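Local coordinates for molybdenum ABC transporter, periplasmic molybdenum-binding protein (Vibrio cholerae, PDB 4RXL) that binds tungstate in the cleft between its two lobes and probably captures molybdate in the periplasm for import by an ABC transporter, at residues M14-N19 against V34-G38; L21-Y25 against E210-L215; G38-S42 against D122-A126; A53-A59 against Y197-N203. The contacts are given in a common frame with arbitrary orientation. Residue numbers count along the deposited sequence, not the author numbering.

Interaction 1 of 4, residues M14-N19 against V34-G38; sequences MTNAVN and VTVYG
This is a helix-on-sheet contact: the first turns of helix 15-28 run along the C-terminal part of strand 33-38, with Tyr37 supplying nearly half of the buried surface. The two axes run almost antiparallel, at 169°, and approach to 10.1 Å. The CA atoms pair Thr15 with Tyr37 at 6.5 Å and Asn19 with Thr35 at 8.3 Å. Residues 34-37 are extended, so Thr35 and Tyr37 turn toward the helix. Within the segment the helix is held by Val18 N to Met14 O at 2.8 Å and Asn19 N to Thr15 O at 3.0 Å. Such a pairing is expected of a beta-alpha-beta crossover, here strand 6-11, helix 15-28 and strand 33-38, in which the helix returns the chain over the sheet so that both strands run parallel. Tyr37, in the m rotamer (chi1 -60°, chi2 -67°), offers a ring face to Thr15, whose CA makes a CH-pi contact 3.8 Å from the Tyr37 ring centroid. Thr15 OG1, lying over that face, is hydrogen-bonded to Ser12 O. At the ring's edge, Val18 CB packs 4.1 Å from Tyr37 CE1. Val18 is t, and its CG1 also reaches Thr35 CG2 at 4.1 Å. Asn19, in the m rotamer, swings its amide back toward the strand, where Tyr37 OH donates a 2.7 Å hydrogen bond to Asn19 OD1.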
loop_
_atom_site.group_PDB
_atom_site.type_symbol
_atom_site.label_atom_id
_atom_site.label_comp_id
_atom_site.label_asym_id
_atom_site.label_seq_id
_atom_site.Cartn_x
_atom_site.Cartn_y
_atom_site.Cartn_z
ATOM N N MET A 14 -3.814 -3.412 1.123
ATOM C CA MET A 14 -5.265 -3.655 1.119
ATOM C C MET A 14 -5.719 -5.000 1.716
ATOM O O MET A 14 -6.943 -5.284 1.797
ATOM C CB MET A 14 -5.802 -3.488 -0.314
ATOM C CG MET A 14 -6.164 -2.036 -0.650
ATOM S SD MET A 14 -7.812 -1.495 0.014
ATOM C CE MET A 14 -7.809 0.265 -0.397
ATOM N N THR A 15 -4.765 -5.783 2.219
ATOM C CA THR A 15 -5.019 -7.162 2.619
ATOM C C THR A 15 -6.206 -7.237 3.577
ATOM O O THR A 15 -7.183 -7.945 3.319
ATOM C CB THR A 15 -3.797 -7.796 3.280
ATOM O OG1 THR A 15 -2.766 -7.912 2.304
ATOM C CG2 THR A 15 -4.114 -9.165 3.836
ATOM N N ASN A 16 -6.128 -6.509 4.683
ATOM C CA ASN A 16 -7.116 -6.661 5.718
ATOM C C ASN A 16 -8.452 -6.086 5.344
ATOM O O ASN A 16 -9.463 -6.714 5.577
ATOM C CB ASN A 16 -6.641 -6.119 7.062
ATOM C CG ASN A 16 -5.378 -6.803 7.499
ATOM O OD1 ASN A 16 -4.298 -6.463 7.045
ATOM N ND2 ASN A 16 -5.511 -7.781 8.350
ATOM N N ALA A 17 -8.452 -4.928 4.709
ATOM C CA ALA A 17 -9.677 -4.272 4.305
ATOM C C ALA A 17 -10.409 -5.087 3.257
ATOM O O ALA A 17 -11.630 -5.216 3.365
ATOM C CB ALA A 17 -9.380 -2.864 3.768
ATOM N N VAL A 18 -9.681 -5.640 2.288
ATOM C CA VAL A 18 -10.353 -6.464 1.267
ATOM C C VAL A 18 -10.872 -7.751 1.915
ATOM O O VAL A 18 -11.965 -8.223 1.599
ATOM C CB VAL A 18 -9.485 -6.740 0.046
ATOM C CG1 VAL A 18 -10.172 -7.714 -0.927
ATOM C CG2 VAL A 18 -9.207 -5.421 -0.635
ATOM N N ASN A 19 -10.126 -8.320 2.846
ATOM C CA ASN A 19 -10.643 -9.492 3.517
ATOM C C ASN A 19 -11.990 -9.180 4.230
ATOM O O ASN A 19 -12.944 -9.931 4.150
ATOM C CB ASN A 19 -9.630 -10.051 4.517
ATOM C CG ASN A 19 -8.462 -10.778 3.839
ATOM O OD1 ASN A 19 -8.515 -11.158 2.661
ATOM N ND2 ASN A 19 -7.408 -10.964 4.594
ATOM N N VAL A 34 -11.910 -14.927 -4.852
ATOM C CA VAL A 34 -10.540 -15.372 -4.607
ATOM C C VAL A 34 -9.598 -14.170 -4.653
ATOM O O VAL A 34 -9.653 -13.418 -5.589
ATOM C CB VAL A 34 -10.100 -16.342 -5.694
ATOM C CG1 VAL A 34 -8.635 -16.723 -5.514
ATOM C CG2 VAL A 34 -10.999 -17.571 -5.704
ATOM N N THR A 35 -8.682 -14.053 -3.681
ATOM C CA THR A 35 -7.810 -12.887 -3.513
ATOM C C THR A 35 -6.340 -13.241 -3.607
ATOM O O THR A 35 -5.905 -14.264 -3.105
ATOM C CB THR A 35 -8.038 -12.179 -2.171
ATOM O OG1 THR A 35 -7.869 -13.115 -1.110
ATOM C CG2 THR A 35 -9.442 -11.585 -2.079
ATOM N N VAL A 36 -5.594 -12.381 -4.280
ATOM C CA VAL A 36 -4.152 -12.486 -4.433
ATOM C C VAL A 36 -3.591 -11.126 -4.047
ATOM O O VAL A 36 -3.940 -10.112 -4.665
ATOM C CB VAL A 36 -3.777 -12.762 -5.895
ATOM C CG1 VAL A 36 -2.253 -12.646 -6.132
ATOM C CG2 VAL A 36 -4.343 -14.102 -6.329
ATOM N N TYR A 37 -2.719 -11.097 -3.038
ATOM C CA TYR A 37 -2.136 -9.874 -2.494
ATOM C C TYR A 37 -0.639 -9.848 -2.811
ATOM O O TYR A 37 0.018 -10.888 -2.851
ATOM C CB TYR A 37 -2.372 -9.761 -0.990
ATOM C CG TYR A 37 -3.811 -9.727 -0.566
ATOM C CD1 TYR A 37 -4.606 -8.655 -0.888
ATOM C CD2 TYR A 37 -4.375 -10.772 0.170
ATOM C CE1 TYR A 37 -5.950 -8.634 -0.536
ATOM C CE2 TYR A 37 -5.736 -10.758 0.542
ATOM C CZ TYR A 37 -6.509 -9.662 0.202
ATOM O OH TYR A 37 -7.848 -9.642 0.534
ATOM N N GLY A 38 -0.124 -8.668 -3.050
ATOM C CA GLY A 38 1.292 -8.524 -3.352
ATOM C C GLY A 38 1.592 -7.094 -3.706
ATOM O O GLY A 38 0.722 -6.186 -3.635
#

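Interaction 2 of 4, residues L21-Y25 against E210-L215; sequences LVADY and EWVAYL
At the centre lies an aromatic cluster of Tyr25, Trp211 and Tyr214. Tyr25 (t, chi1 -166°) meets both partners obliquely: its ring centroid is 4.3 Å from that of the Trp211 five-membered ring, planes at 46°, and 5.0 Å from that of Tyr214, planes at 44°. Tyr25 CB also makes a CH-pi contact with the Tyr214 ring, 4.2 Å from its centroid. Trp211 has an off-rotamer chi1 of -116°, which brings CH2 to 3.8 Å from Val22 CG2. Next to the cluster, Leu21 CD1 packs 3.6 Å from Leu215 CD2, both leucines being m,t. Both segments are regular helix, crossing at 109° with axes 11.5 Å apart; CA pairs are Leu21-Leu215 at 7.8 Å and Tyr25-Tyr214 at 7.7 Å. At the polar edge, Tyr214 OH donates a short 2.5 Å hydrogen bond to Asp24 OD2. Bringing an early helix, 15-28, against a late one, 206-215, fits the periplasmic binding protein fold, whose chain returns to its first lobe after building the second.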
loop_
_atom_site.group_PDB
_atom_site.type_symbol
_atom_site.label_atom_id
_atom_site.label_comp_id
_atom_site.label_asym_id
_atom_site.label_seq_id
_atom_site.Cartn_x
_atom_site.Cartn_y
_atom_site.Cartn_z
ATOM N N LEU A 21 -14.046 -6.697 3.434
ATOM C CA LEU A 21 -15.024 -6.410 2.383
ATOM C C LEU A 21 -15.602 -7.664 1.740
ATOM O O LEU A 21 -16.821 -7.742 1.539
ATOM C CB LEU A 21 -14.442 -5.489 1.328
ATOM C CG LEU A 21 -14.092 -4.059 1.767
ATOM C CD1 LEU A 21 -13.099 -3.407 0.836
ATOM C CD2 LEU A 21 -15.347 -3.195 1.873
ATOM N N VAL A 22 -14.734 -8.641 1.463
ATOM C CA VAL A 22 -15.159 -9.961 0.979
ATOM C C VAL A 22 -16.108 -10.639 1.960
ATOM O O VAL A 22 -17.126 -11.174 1.563
ATOM C CB VAL A 22 -13.941 -10.871 0.723
ATOM C CG1 VAL A 22 -14.353 -12.309 0.509
ATOM C CG2 VAL A 22 -13.164 -10.386 -0.493
ATOM N N ALA A 23 -15.774 -10.578 3.249
ATOM C CA ALA A 23 -16.578 -11.175 4.286
ATOM C C ALA A 23 -17.975 -10.554 4.351
ATOM O O ALA A 23 -18.960 -11.265 4.445
ATOM C CB ALA A 23 -15.875 -11.043 5.623
ATOM N N ASP A 24 -18.044 -9.229 4.299
ATOM C CA ASP A 24 -19.306 -8.487 4.374
ATOM C C ASP A 24 -20.174 -8.816 3.160
ATOM O O ASP A 24 -21.312 -9.216 3.288
ATOM C CB ASP A 24 -19.006 -6.981 4.441
ATOM C CG ASP A 24 -20.267 -6.121 4.621
ATOM O OD1 ASP A 24 -20.986 -6.322 5.615
ATOM O OD2 ASP A 24 -20.513 -5.220 3.787
ATOM N N TYR A 25 -19.606 -8.632 1.978
ATOM C CA TYR A 25 -20.267 -8.967 0.718
ATOM C C TYR A 25 -20.709 -10.424 0.633
ATOM O O TYR A 25 -21.782 -10.702 0.102
ATOM C CB TYR A 25 -19.323 -8.669 -0.451
ATOM C CG TYR A 25 -19.977 -8.644 -1.812
ATOM C CD1 TYR A 25 -20.827 -7.615 -2.160
ATOM C CD2 TYR A 25 -19.710 -9.630 -2.759
ATOM C CE1 TYR A 25 -21.435 -7.573 -3.403
ATOM C CE2 TYR A 25 -20.288 -9.585 -4.014
ATOM C CZ TYR A 25 -21.165 -8.557 -4.325
ATOM O OH TYR A 25 -21.758 -8.492 -5.558
ATOM N N GLU A 210 -21.031 -5.799 -10.243
ATOM C CA GLU A 210 -21.717 -5.788 -8.941
ATOM C C GLU A 210 -20.721 -5.655 -7.775
ATOM O O GLU A 210 -20.992 -4.962 -6.801
ATOM C CB GLU A 210 -22.578 -7.030 -8.765
ATOM C CG GLU A 210 -23.733 -7.082 -9.759
ATOM C CD GLU A 210 -24.516 -8.378 -9.718
ATOM O OE1 GLU A 210 -25.196 -8.679 -10.727
ATOM O OE2 GLU A 210 -24.455 -9.089 -8.688
ATOM N N TRP A 211 -19.572 -6.302 -7.879
ATOM C CA TRP A 211 -18.517 -6.101 -6.878
ATOM C C TRP A 211 -18.069 -4.648 -6.802
ATOM O O TRP A 211 -17.925 -4.073 -5.713
ATOM C CB TRP A 211 -17.292 -6.984 -7.160
ATOM C CG TRP A 211 -17.061 -7.974 -6.097
ATOM C CD1 TRP A 211 -17.421 -9.299 -6.092
ATOM C CD2 TRP A 211 -16.443 -7.721 -4.838
ATOM N NE1 TRP A 211 -17.047 -9.886 -4.901
ATOM C CE2 TRP A 211 -16.449 -8.935 -4.115
ATOM C CE3 TRP A 211 -15.887 -6.589 -4.251
ATOM C CZ2 TRP A 211 -15.914 -9.034 -2.838
ATOM C CZ3 TRP A 211 -15.354 -6.695 -2.986
ATOM C CH2 TRP A 211 -15.376 -7.895 -2.293
ATOM N N VAL A 212 -17.822 -4.072 -7.972
ATOM C CA VAL A 212 -17.369 -2.682 -8.083
ATOM C C VAL A 212 -18.418 -1.737 -7.461
ATOM O O VAL A 212 -18.068 -0.825 -6.694
ATOM C CB VAL A 212 -17.051 -2.351 -9.560
ATOM C CG1 VAL A 212 -16.893 -0.850 -9.780
ATOM C CG2 VAL A 212 -15.795 -3.106 -9.992
ATOM N N ALA A 213 -19.696 -1.977 -7.762
ATOM C CA ALA A 213 -20.795 -1.179 -7.196
ATOM C C ALA A 213 -20.775 -1.235 -5.665
ATOM O O ALA A 213 -20.930 -0.205 -5.000
ATOM C CB ALA A 213 -22.146 -1.640 -7.736
ATOM N N TYR A 214 -20.542 -2.426 -5.112
ATOM C CA TYR A 214 -20.451 -2.583 -3.667
ATOM C C TYR A 214 -19.221 -1.849 -3.114
ATOM O O TYR A 214 -19.337 -1.132 -2.106
ATOM C CB TYR A 214 -20.442 -4.070 -3.253
ATOM C CG TYR A 214 -20.014 -4.279 -1.814
ATOM C CD1 TYR A 214 -20.888 -4.040 -0.751
ATOM C CD2 TYR A 214 -18.711 -4.643 -1.514
ATOM C CE1 TYR A 214 -20.475 -4.204 0.563
ATOM C CE2 TYR A 214 -18.297 -4.812 -0.212
ATOM C CZ TYR A 214 -19.167 -4.590 0.814
ATOM O OH TYR A 214 -18.723 -4.747 2.104
ATOM N N LEU A 215 -18.076 -1.977 -3.775
ATOM C CA LEU A 215 -16.825 -1.335 -3.268
ATOM C C LEU A 215 -16.909 0.193 -3.231
ATOM O O LEU A 215 -16.227 0.834 -2.437
ATOM C CB LEU A 215 -15.593 -1.778 -4.076
ATOM C CG LEU A 215 -15.195 -3.235 -3.822
ATOM C CD1 LEU A 215 -14.183 -3.688 -4.860
ATOM C CD2 LEU A 215 -14.674 -3.436 -2.395
#

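Interaction 3 of 4, residues G38-S42 against D122-A126. With WO4 (tungstate(VI)ion), chain B.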
loop_
_atom_site.group_PDB
_atom_site.type_symbol
_atom_site.label_atom_id
_atom_site.label_comp_id
_atom_site.label_asym_id
_atom_site.label_seq_id
_atom_site.Cartn_x
_atom_site.Cartn_y
_atom_site.Cartn_z
ATOM N N GLY A 38 -0.124 -8.668 -3.050
ATOM C CA GLY A 38 1.292 -8.524 -3.352
ATOM C C GLY A 38 1.592 -7.094 -3.706
ATOM O O GLY A 38 0.722 -6.186 -3.635
ATOM N N GLY A 39 2.831 -6.818 -4.047
ATOM C CA GLY A 39 3.198 -5.445 -4.406
ATOM C C GLY A 39 2.462 -5.113 -5.700
ATOM O O GLY A 39 2.310 -5.967 -6.597
ATOM N N SER A 40 2.004 -3.869 -5.806
ATOM C CA SER A 40 1.119 -3.455 -6.896
ATOM C C SER A 40 1.807 -3.649 -8.244
ATOM O O SER A 40 1.172 -4.025 -9.247
ATOM C CB SER A 40 0.675 -2.011 -6.754
ATOM O OG SER A 40 0.038 -1.778 -5.508
ATOM N N SER A 41 3.121 -3.402 -8.284
ATOM C CA SER A 41 3.925 -3.570 -9.510
ATOM C C SER A 41 3.984 -5.015 -9.968
ATOM O O SER A 41 3.760 -5.334 -11.145
ATOM C CB SER A 41 5.329 -3.043 -9.235
ATOM O OG SER A 41 5.734 -3.494 -7.949
ATOM N N SER A 42 4.252 -5.907 -9.032
ATOM C CA SER A 42 4.287 -7.295 -9.375
ATOM C C SER A 42 2.904 -7.826 -9.856
ATOM O O SER A 42 2.820 -8.550 -10.848
ATOM C CB SER A 42 4.782 -8.083 -8.186
ATOM O OG SER A 42 4.887 -9.464 -8.527
ATOM N N ASP A 122 11.892 1.359 -6.578
ATOM C CA ASP A 122 11.757 1.702 -7.973
ATOM C C ASP A 122 10.386 1.367 -8.507
ATOM O O ASP A 122 9.928 2.032 -9.430
ATOM C CB ASP A 122 12.840 1.019 -8.815
ATOM C CG ASP A 122 14.242 1.528 -8.477
ATOM O OD1 ASP A 122 14.431 2.767 -8.444
ATOM O OD2 ASP A 122 15.145 0.694 -8.238
ATOM N N ALA A 123 9.712 0.371 -7.932
ATOM C CA ALA A 123 8.442 -0.092 -8.505
ATOM C C ALA A 123 7.271 -0.280 -7.538
ATOM O O ALA A 123 6.129 -0.115 -7.943
ATOM C CB ALA A 123 8.663 -1.376 -9.280
ATOM N N VAL A 124 7.519 -0.648 -6.283
ATOM C CA VAL A 124 6.407 -0.868 -5.354
ATOM C C VAL A 124 5.917 0.468 -4.828
ATOM O O VAL A 124 6.748 1.238 -4.330
ATOM C CB VAL A 124 6.784 -1.789 -4.168
ATOM C CG1 VAL A 124 5.589 -1.942 -3.245
ATOM C CG2 VAL A 124 7.251 -3.125 -4.704
ATOM N N PRO A 125 4.589 0.739 -4.873
ATOM C CA PRO A 125 4.143 2.079 -4.474
ATOM C C PRO A 125 4.686 2.561 -3.135
ATOM O O PRO A 125 5.191 3.674 -3.057
ATOM C CB PRO A 125 2.617 1.965 -4.483
ATOM C CG PRO A 125 2.390 0.996 -5.613
ATOM C CD PRO A 125 3.495 -0.045 -5.460
ATOM N N ALA A 126 4.673 1.713 -2.111
ATOM C CA ALA A 126 5.154 2.167 -0.809
ATOM C C ALA A 126 6.633 2.541 -0.846
ATOM O O ALA A 126 7.073 3.423 -0.100
ATOM C CB ALA A 126 4.943 1.087 0.236
HETATM W W WO4 B . 1.954 -1.917 -1.783
HETATM O O1 WO4 B . 3.161 -3.343 -1.036
HETATM O O2 WO4 B . 2.723 -0.021 -1.751
HETATM O O3 WO4 B . 1.496 -2.387 -3.732
HETATM O O4 WO4 B . 0.213 -1.837 -0.676
#
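Two serines with different rotamers divide the work at this junction. Ser40, at chi1 -56° (m), sends OG to tungstate O3 in a very short 2.4 Å hydrogen bond, while Ser40 N donates to the same O3 at 2.6 Å. Ser40 OG also accepts a hydrogen bond from Ala59 N and lies 3.6 Å from Pro125 CG. From the facing segment, Ala126 N donates to tungstate O2 at 2.6 Å, and Pro125 CB abuts that oxygen at 3.4 Å. Gly39 and Val124 are N-caps, so the anion is met by backbone NH groups in the first turns of two helices, a classic way to bind an oxyanion without a positively charged side chain. The helices come from opposite lobes, and their meeting across the ligand is what a closed periplasmic binding protein, the Venus flytrap, looks like. Val124, with chi1 at 179° (t), spreads its branches: CG1 faces tungstate O1 at 3.6 Å, and CG2 touches Ser41 OG at 3.6 Å. A CB on Gly39 would lie only 3.3 Å from Val124 CG2. Ser41 takes the p rotamer (chi1 43°); its CA-to-CB bond points toward 122-126, and Ser41 CB lies 3.7 Å from Ala123 CB and 3.3 Å from Ala123 O, the carbonyl that receives Trp63 NE1.

Interaction 4 of 4, residues A53-A59 against Y197-N203. With WO4 (tungstate(VI)ion), chain B.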
loop_
_atom_site.group_PDB
_atom_site.type_symbol
_atom_site.label_atom_id
_atom_site.label_comp_id
_atom_site.label_asym_id
_atom_site.label_seq_id
_atom_site.Cartn_x
_atom_site.Cartn_y
_atom_site.Cartn_z
ATOM N N ALA A 53 -7.543 -12.398 -13.744
ATOM C CA ALA A 53 -7.772 -11.367 -12.781
ATOM C C ALA A 53 -8.988 -10.641 -13.282
ATOM O O ALA A 53 -9.071 -10.312 -14.454
ATOM C CB ALA A 53 -6.587 -10.433 -12.696
ATOM N N ASP A 54 -9.966 -10.479 -12.411
ATOM C CA ASP A 54 -11.186 -9.757 -12.754
ATOM C C ASP A 54 -11.108 -8.314 -12.300
ATOM O O ASP A 54 -11.634 -7.429 -12.954
ATOM C CB ASP A 54 -12.387 -10.471 -12.151
ATOM C CG ASP A 54 -12.574 -11.876 -12.736
ATOM O OD1 ASP A 54 -12.990 -11.983 -13.915
ATOM O OD2 ASP A 54 -12.291 -12.886 -12.034
ATOM N N LEU A 55 -10.459 -8.097 -11.176
ATOM C CA LEU A 55 -10.331 -6.775 -10.549
ATOM C C LEU A 55 -8.930 -6.593 -10.054
ATOM O O LEU A 55 -8.306 -7.565 -9.578
ATOM C CB LEU A 55 -11.251 -6.649 -9.326
ATOM C CG LEU A 55 -12.770 -6.742 -9.471
ATOM C CD1 LEU A 55 -13.395 -6.614 -8.093
ATOM C CD2 LEU A 55 -13.273 -5.662 -10.397
ATOM N N PHE A 56 -8.476 -5.350 -10.096
ATOM C CA PHE A 56 -7.157 -4.955 -9.596
ATOM C C PHE A 56 -7.221 -3.701 -8.754
ATOM O O PHE A 56 -7.742 -2.702 -9.176
ATOM C CB PHE A 56 -6.216 -4.729 -10.786
ATOM C CG PHE A 56 -4.811 -4.241 -10.412
ATOM C CD1 PHE A 56 -4.050 -4.821 -9.405
ATOM C CD2 PHE A 56 -4.245 -3.205 -11.118
ATOM C CE1 PHE A 56 -2.755 -4.367 -9.148
ATOM C CE2 PHE A 56 -2.975 -2.739 -10.831
ATOM C CZ PHE A 56 -2.223 -3.335 -9.866
ATOM N N ILE A 57 -6.707 -3.752 -7.541
ATOM C CA ILE A 57 -6.598 -2.568 -6.690
ATOM C C ILE A 57 -5.122 -2.276 -6.512
ATOM O O ILE A 57 -4.377 -3.069 -5.947
ATOM C CB ILE A 57 -7.252 -2.791 -5.304
ATOM C CG1 ILE A 57 -8.756 -3.068 -5.483
ATOM C CG2 ILE A 57 -6.996 -1.617 -4.351
ATOM C CD1 ILE A 57 -9.443 -3.516 -4.199
ATOM N N SER A 58 -4.694 -1.125 -6.983
ATOM C CA SER A 58 -3.297 -0.684 -6.848
ATOM C C SER A 58 -3.128 0.316 -5.723
ATOM O O SER A 58 -4.061 1.029 -5.380
ATOM C CB SER A 58 -2.908 -0.032 -8.162
ATOM O OG SER A 58 -1.565 0.399 -8.146
ATOM N N ALA A 59 -1.920 0.405 -5.154
ATOM C CA ALA A 59 -1.600 1.419 -4.157
ATOM C C ALA A 59 -1.057 2.713 -4.763
ATOM O O ALA A 59 -0.687 3.645 -4.021
ATOM C CB ALA A 59 -0.662 0.851 -3.129
ATOM N N TYR A 197 -5.647 4.796 -4.198
ATOM C CA TYR A 197 -5.865 3.421 -4.619
ATOM C C TYR A 197 -6.918 3.307 -5.701
ATOM O O TYR A 197 -8.099 3.364 -5.407
ATOM C CB TYR A 197 -6.370 2.575 -3.433
ATOM C CG TYR A 197 -5.363 2.348 -2.353
ATOM C CD1 TYR A 197 -5.082 3.328 -1.457
ATOM C CD2 TYR A 197 -4.699 1.105 -2.198
ATOM C CE1 TYR A 197 -4.132 3.137 -0.457
ATOM C CE2 TYR A 197 -3.788 0.899 -1.190
ATOM C CZ TYR A 197 -3.517 1.914 -0.300
ATOM O OH TYR A 197 -2.584 1.745 0.707
ATOM N N PRO A 198 -6.509 3.163 -6.946
ATOM C CA PRO A 198 -7.508 2.876 -7.965
ATOM C C PRO A 198 -8.002 1.435 -7.937
ATOM O O PRO A 198 -7.271 0.513 -7.608
ATOM C CB PRO A 198 -6.768 3.130 -9.275
ATOM C CG PRO A 198 -5.342 2.934 -8.948
ATOM C CD PRO A 198 -5.157 3.315 -7.499
ATOM N N LEU A 199 -9.243 1.260 -8.367
ATOM C CA LEU A 199 -9.855 -0.029 -8.562
ATOM C C LEU A 199 -10.107 -0.141 -10.050
ATOM O O LEU A 199 -10.851 0.680 -10.622
ATOM C CB LEU A 199 -11.154 -0.100 -7.781
ATOM C CG LEU A 199 -12.167 -1.191 -8.113
ATOM C CD1 LEU A 199 -11.616 -2.566 -7.755
ATOM C CD2 LEU A 199 -13.471 -0.905 -7.395
ATOM N N ALA A 200 -9.486 -1.137 -10.676
ATOM C CA ALA A 200 -9.629 -1.370 -12.112
ATOM C C ALA A 200 -10.487 -2.600 -12.379
ATOM O O ALA A 200 -10.252 -3.668 -11.800
ATOM C CB ALA A 200 -8.256 -1.530 -12.734
ATOM N N GLN A 201 -11.455 -2.477 -13.273
ATOM C CA GLN A 201 -12.301 -3.579 -13.626
ATOM C C GLN A 201 -11.759 -4.120 -14.957
ATOM O O GLN A 201 -11.783 -3.404 -15.965
ATOM C CB GLN A 201 -13.746 -3.075 -13.767
ATOM C CG GLN A 201 -14.786 -4.164 -13.884
ATOM C CD GLN A 201 -16.187 -3.606 -14.137
ATOM O OE1 GLN A 201 -16.570 -2.599 -13.543
ATOM N NE2 GLN A 201 -16.942 -4.252 -15.029
ATOM N N LEU A 202 -11.288 -5.361 -14.988
ATOM C CA LEU A 202 -10.560 -5.888 -16.139
ATOM C C LEU A 202 -11.445 -6.567 -17.197
ATOM O O LEU A 202 -10.968 -6.980 -18.257
ATOM C CB LEU A 202 -9.458 -6.835 -15.645
ATOM C CG LEU A 202 -8.315 -6.109 -14.935
ATOM C CD1 LEU A 202 -7.946 -6.792 -13.644
ATOM C CD2 LEU A 202 -7.110 -6.023 -15.861
ATOM N N ASN A 203 -12.740 -6.673 -16.936
ATOM C CA ASN A 203 -13.669 -7.224 -17.899
ATOM C C ASN A 203 -15.083 -6.742 -17.575
ATOM O O ASN A 203 -15.269 -6.030 -16.572
ATOM C CB ASN A 203 -13.582 -8.760 -17.951
ATOM C CG ASN A 203 -13.843 -9.416 -16.608
ATOM O OD1 ASN A 203 -14.882 -9.200 -15.983
ATOM N ND2 ASN A 203 -12.901 -10.235 -16.162
HETATM W W WO4 B . 1.954 -1.917 -1.783
HETATM O O1 WO4 B . 3.161 -3.343 -1.036
HETATM O O2 WO4 B . 2.723 -0.021 -1.751
HETATM O O3 WO4 B . 1.496 -2.387 -3.732
HETATM O O4 WO4 B . 0.213 -1.837 -0.676
#
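A proline interrupts the exchange of hydrogen bonds opposite Ser58. Ser58 N donates to Pro198 O at 3.1 Å, but Pro198 has no NH to return the bond, and Ser58 O instead meets Tyr197 CA in a 3.1 Å CA-H...O contact. Farther along, the antiparallel pairing is regular. Phe56 and Ala200 form a hydrogen-bonded pair, with Phe56 N to Ala200 O at 3.0 Å and Ala200 N to Phe56 O at 2.8 Å; non-hydrogen-bonded pairs Leu55-Gln201 and Ile57-Leu199 flank it. Leu202 N continues the series to Asp54 O at 2.9 Å. Leu55, Ile57, Leu199 and Gln201 share one sheet face, where helix 206-215 packs. On the face of Phe56 and Ala200 lies helix 40-49, with Leu202 CD1 packed 3.9 Å from Phe56 CB. Asp54 OD1 accepts Asn203 ND2 at 2.8 Å and also forms a salt bridge with Lys205. At the opposite end, Ala59 CA sits over the Tyr197 ring, 4.1 Å from its centroid, and Ala59 CB approaches tungstate O4 at 3.7 Å. Tyr197 OH is hydrogen-bonded to Ser13 OG, itself hydrogen-bonded to the tungstate. Backbone hydrogen bonds thus fix the register between largely apolar faces; a polar pair finishes one end, and Tyr197 against Ala59 borders the anion pocket at the other.

How the interactions relate
Interactions 1, 2 and 4 form a continuous body in one lobe, their centres 12 to 13 Å apart. Interactions 1 and 2 share helix 15-28, and both pack against interaction 4 in the mixed sheet: Met14 and Val18 rest on Ile57, while Val212 and Leu215 rest on Leu55 and Leu199. Interaction 3 stands at the cleft, about 24 Å between centres from interaction 2, but its segment 38-42 begins at the Gly38 that ends interaction 1. Ser40 and Pro125 touch interaction 4 at Ala59, and both contacts reach the tungstate. Along the chain, interactions 3 and 4 both nest inside the loop closed by interaction 2. The lobe's scaffold therefore runs directly into the anion site.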